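CBS domain protein (PDB 2EF7) is of unknown function but, as a pair of CBS domains, probably binds an adenine nucleotide and acts as a regulatory module. Local coordinates at residues G112-S115 / I116-T120; E3-V6 / K7-M10. One frame throughout, in Å; residues are numbered along the deposited sequence.

Contact 1 of 2, residues G112-S115 / I116-T120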
loop_
_atom_site.group_PDB
_atom_site.type_symbol
_atom_site.label_atom_id
_atom_site.label_comp_id
_atom_site.label_asym_id
_atom_site.label_seq_id
_atom_site.Cartn_x
_atom_site.Cartn_y
_atom_site.Cartn_z
ATOM N N GLY A 112 17.171 -0.402 -15.661
ATOM C CA GLY A 112 16.338 0.004 -14.545
ATOM C C GLY A 112 16.107 -1.103 -13.532
ATOM O O GLY A 112 16.774 -2.143 -13.566
ATOM N N ILE A 113 15.150 -0.869 -12.636
ATOM C CA ILE A 113 14.774 -1.808 -11.583
ATOM C C ILE A 113 13.250 -1.853 -11.516
ATOM O O ILE A 113 12.611 -0.802 -11.517
ATOM C CB ILE A 113 15.290 -1.338 -10.191
ATOM C CG1 ILE A 113 16.811 -1.392 -10.152
ATOM C CG2 ILE A 113 14.694 -2.201 -9.085
ATOM C CD1 ILE A 113 17.368 -2.769 -10.392
ATOM N N ILE A 114 12.684 -3.060 -11.470
ATOM C CA ILE A 114 11.233 -3.249 -11.390
ATOM C C ILE A 114 10.927 -3.993 -10.092
ATOM O O ILE A 114 11.609 -4.955 -9.752
ATOM C CB ILE A 114 10.680 -4.078 -12.604
ATOM C CG1 ILE A 114 9.154 -4.161 -12.539
ATOM C CG2 ILE A 114 11.240 -5.490 -12.603
ATOM C CD1 ILE A 114 8.455 -3.172 -13.421
ATOM N N SER A 115 9.907 -3.549 -9.364
ATOM C CA SER A 115 9.560 -4.187 -8.100
ATOM C C SER A 115 8.145 -4.746 -8.113
ATOM O O SER A 115 7.323 -4.383 -8.952
ATOM C CB SER A 115 9.680 -3.188 -6.950
ATOM O OG SER A 115 8.585 -2.289 -6.967
ATOM N N ILE A 116 7.870 -5.625 -7.158
ATOM C CA ILE A 116 6.564 -6.243 -7.042
ATOM C C ILE A 116 5.469 -5.178 -6.930
ATOM O O ILE A 116 4.346 -5.388 -7.387
ATOM C CB ILE A 116 6.510 -7.182 -5.814
ATOM C CG1 ILE A 116 5.197 -7.966 -5.822
ATOM C CG2 ILE A 116 6.680 -6.380 -4.530
ATOM C CD1 ILE A 116 5.063 -8.899 -7.008
ATOM N N ARG A 117 5.789 -4.037 -6.328
ATOM C CA ARG A 117 4.802 -2.969 -6.199
ATOM C C ARG A 117 4.526 -2.342 -7.555
ATOM O O ARG A 117 3.413 -1.869 -7.812
ATOM C CB ARG A 117 5.274 -1.884 -5.226
ATOM C CG ARG A 117 5.428 -2.347 -3.785
ATOM C CD ARG A 117 4.209 -3.126 -3.304
ATOM N NE ARG A 117 4.288 -3.431 -1.876
ATOM C CZ ARG A 117 3.621 -4.414 -1.276
ATOM N NH1 ARG A 117 2.820 -5.204 -1.979
ATOM N NH2 ARG A 117 3.752 -4.604 0.031
ATOM N N ASP A 118 5.543 -2.321 -8.418
ATOM C CA ASP A 118 5.369 -1.761 -9.756
ATOM C C ASP A 118 4.381 -2.652 -10.506
ATOM O O ASP A 118 3.571 -2.169 -11.296
ATOM C CB ASP A 118 6.692 -1.728 -10.525
ATOM C CG ASP A 118 7.658 -0.693 -9.991
ATOM O OD1 ASP A 118 7.235 0.466 -9.771
ATOM O OD2 ASP A 118 8.847 -1.033 -9.806
ATOM N N ILE A 119 4.460 -3.956 -10.245
ATOM C CA ILE A 119 3.588 -4.928 -10.893
ATOM C C ILE A 119 2.115 -4.756 -10.517
ATOM O O ILE A 119 1.248 -4.743 -11.387
ATOM C CB ILE A 119 4.048 -6.366 -10.579
ATOM C CG1 ILE A 119 5.458 -6.575 -11.155
ATOM C CG2 ILE A 119 3.063 -7.377 -11.165
ATOM C CD1 ILE A 119 6.017 -7.960 -10.958
ATOM N N THR A 120 1.831 -4.617 -9.228
ATOM C CA THR A 120 0.445 -4.430 -8.798
ATOM C C THR A 120 -0.104 -3.087 -9.273
ATOM O O THR A 120 -1.302 -2.957 -9.518
ATOM C CB THR A 120 0.307 -4.516 -7.268
ATOM O OG1 THR A 120 1.270 -3.657 -6.649
ATOM C CG2 THR A 120 0.515 -5.944 -6.801
#
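Ser115 and Asp118 form a capping box where strand 110-115 of the second CBS domain runs directly into helix 116-126, the N-to-C directions of the short strand and helix segments differing by 67°. The side chain of Asp118 folds back over the helix start, its CG anti to the carbonyl carbon (chi1 -71°), which turns the carboxylate toward the end of the strand. Its CB packs against the Ile114 side chain, 3.7 Å from Ile114 CD1. Beyond CG the two oxygens part company. Asp118 OD2 receives the backbone N-H of Ser115 at 2.8 Å from Ser115 N, on its anti side and slightly out of the carboxylate plane; Ser115 OG adds a weak bond to the same oxygen. Asp118 OD1 instead makes a salt bridge with Arg121, so each carboxylate oxygen has its own partner, which probably fixes the rotation of the group. In return, Ser115 OG caps the helix by accepting weakly from the backbone N-H groups of Arg117 and Asp118, each nitrogen 3.4 Å away. Ile114, Ile116 and Ile119 pack on helix 86-96, where Met93 touches both Ile114 and Ile119, while Ile116 also packs on Ile123 of the second subunit. The regular helical bonding begins at once, with Ile119 N donating to Ser115 O at 3.2 Å.

Contact 2 of 2, residues E3-V6 / K7-M10; sequences EEIV and KEYM
Glu4 reaches across to the ring of Tyr9, bridging a backbone turn in the N-terminal segment. With CG anti to the carbonyl carbon and the chain bent at chi2 (-79°), its carboxylate comes to the hydroxyl end of the tyrosine, Glu4 OE2 lying 2.8 Å from Tyr9 OH. The carboxylate and ring planes are 68° apart, and Glu4 CB passes 4.0 Å from Tyr9 CE2. Asp125 is a second hydrogen-bonding partner of the hydroxyl, which is thus shared by two acidic side chains. A phenylalanine in place of Tyr9 lacks the hydroxyl, and the carboxylates of Glu4 and Asp125 would probably be left without their shared partner, Glu4 free to turn away. At Ile5 two overlapping i to i+3 turns begin: its carbonyl oxygen accepts from Glu8 N at 3.0 Å and also lies in the plane of the Tyr9 ring, at its edge. The Ile5 side chain runs beside that of Lys7 in the same direction, CD1 of Ile5 3.9 Å from CB of Lys7. Val6 O makes the second turn with Tyr9 N at 2.8 Å and adds an i to i+4 bond from N of Met10, a selenomethionine, at 2.9 Å. Around it, Val6 packs on Ala89 of helix 86-96 and, together with Met10, on Val103 of strand 100-104, while Tyr9 touches Ile86 of helix 86-96 and Ala122 of helix 116-126.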
loop_
_atom_site.group_PDB
_atom_site.type_symbol
_atom_site.label_atom_id
_atom_site.label_comp_id
_atom_site.label_asym_id
_atom_site.label_seq_id
_atom_site.Cartn_x
_atom_site.Cartn_y
_atom_site.Cartn_z
ATOM N N GLU A 3 -0.650 -6.827 -23.234
ATOM C CA GLU A 3 0.143 -6.937 -22.015
ATOM C C GLU A 3 0.922 -5.653 -21.751
ATOM O O GLU A 3 1.423 -5.029 -22.675
ATOM C CB GLU A 3 1.139 -8.102 -22.129
ATOM C CG GLU A 3 0.508 -9.496 -22.147
ATOM C CD GLU A 3 1.530 -10.598 -22.410
ATOM O OE1 GLU A 3 2.243 -10.509 -23.436
ATOM O OE2 GLU A 3 1.618 -11.547 -21.598
ATOM N N GLU A 4 1.003 -5.251 -20.489
ATOM C CA GLU A 4 1.785 -4.074 -20.114
ATOM C C GLU A 4 3.209 -4.621 -20.132
ATOM O O GLU A 4 3.392 -5.818 -19.932
ATOM C CB GLU A 4 1.447 -3.631 -18.690
ATOM C CG GLU A 4 0.041 -3.132 -18.492
ATOM C CD GLU A 4 -0.131 -1.712 -18.968
ATOM O OE1 GLU A 4 0.311 -1.410 -20.098
ATOM O OE2 GLU A 4 -0.709 -0.900 -18.215
ATOM N N ILE A 5 4.211 -3.779 -20.370
ATOM C CA ILE A 5 5.585 -4.276 -20.382
ATOM C C ILE A 5 6.463 -3.597 -19.333
ATOM O O ILE A 5 6.247 -2.441 -18.989
ATOM C CB ILE A 5 6.247 -4.128 -21.780
ATOM C CG1 ILE A 5 6.456 -2.654 -22.124
ATOM C CG2 ILE A 5 5.375 -4.802 -22.841
ATOM C CD1 ILE A 5 7.322 -2.437 -23.366
ATOM N N VAL A 6 7.443 -4.342 -18.831
ATOM C CA VAL A 6 8.387 -3.877 -17.810
ATOM C C VAL A 6 8.877 -2.440 -18.003
ATOM O O VAL A 6 8.832 -1.627 -17.082
ATOM C CB VAL A 6 9.608 -4.833 -17.756
ATOM C CG1 VAL A 6 10.677 -4.288 -16.821
ATOM C CG2 VAL A 6 9.148 -6.219 -17.297
ATOM N N LYS A 7 9.343 -2.149 -19.211
ATOM C CA LYS A 7 9.856 -0.839 -19.591
ATOM C C LYS A 7 8.987 0.338 -19.121
ATOM O O LYS A 7 9.505 1.354 -18.659
ATOM C CB LYS A 7 10.019 -0.806 -21.119
ATOM C CG LYS A 7 10.633 0.457 -21.699
ATOM C CD LYS A 7 10.696 0.363 -23.221
ATOM C CE LYS A 7 11.322 1.605 -23.833
ATOM N NZ LYS A 7 12.748 1.759 -23.431
ATOM N N GLU A 8 7.666 0.202 -19.222
ATOM C CA GLU A 8 6.764 1.288 -18.815
ATOM C C GLU A 8 6.529 1.411 -17.313
ATOM O O GLU A 8 5.926 2.391 -16.859
ATOM C CB GLU A 8 5.403 1.141 -19.510
ATOM C CG GLU A 8 5.470 1.297 -21.034
ATOM C CD GLU A 8 6.143 2.601 -21.443
ATOM O OE1 GLU A 8 7.203 2.541 -22.132
ATOM O OE2 GLU A 8 5.625 3.684 -21.063
ATOM N N TYR A 9 6.998 0.440 -16.531
ATOM C CA TYR A 9 6.776 0.499 -15.087
ATOM C C TYR A 9 8.023 0.444 -14.220
ATOM O O TYR A 9 7.947 0.620 -13.004
ATOM C CB TYR A 9 5.814 -0.618 -14.671
ATOM C CG TYR A 9 4.399 -0.340 -15.102
ATOM C CD1 TYR A 9 3.522 0.351 -14.266
ATOM C CD2 TYR A 9 3.961 -0.686 -16.378
ATOM C CE1 TYR A 9 2.251 0.698 -14.692
ATOM C CE2 TYR A 9 2.686 -0.340 -16.815
ATOM C CZ TYR A 9 1.841 0.352 -15.966
ATOM O OH TYR A 9 0.583 0.703 -16.391
HETATM N N MSE A 10 9.168 0.201 -14.844
HETATM C CA MSE A 10 10.428 0.116 -14.120
HETATM C C MSE A 10 10.916 1.492 -13.688
HETATM O O MSE A 10 10.574 2.506 -14.285
HETATM C CB MSE A 10 11.498 -0.524 -15.004
HETATM C CG MSE A 10 11.929 0.362 -16.168
HETATM SE SE MSE A 10 13.275 -0.458 -17.268
HETATM C CE MSE A 10 13.457 0.903 -18.639
#

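From the N terminus, contact 2 closes first, as a turn over residues 5-10, ahead of strand 16-18. Contact 1 closes more than a hundred residues later, at the passage from strand 110-115 into helix 116-126. The two are in series, neither nested nor crossed, yet their centres lie about 9 Å apart. They touch directly: Asp118 CG is 3.3 Å from Tyr9 O, and Ile114 CD1 packs against the backbone between Tyr9 and Met10. Arg121, which pairs with Asp118, also reaches Tyr9 O weakly. The N-terminal segment is thereby laid against the last strand and helix of the second CBS domain.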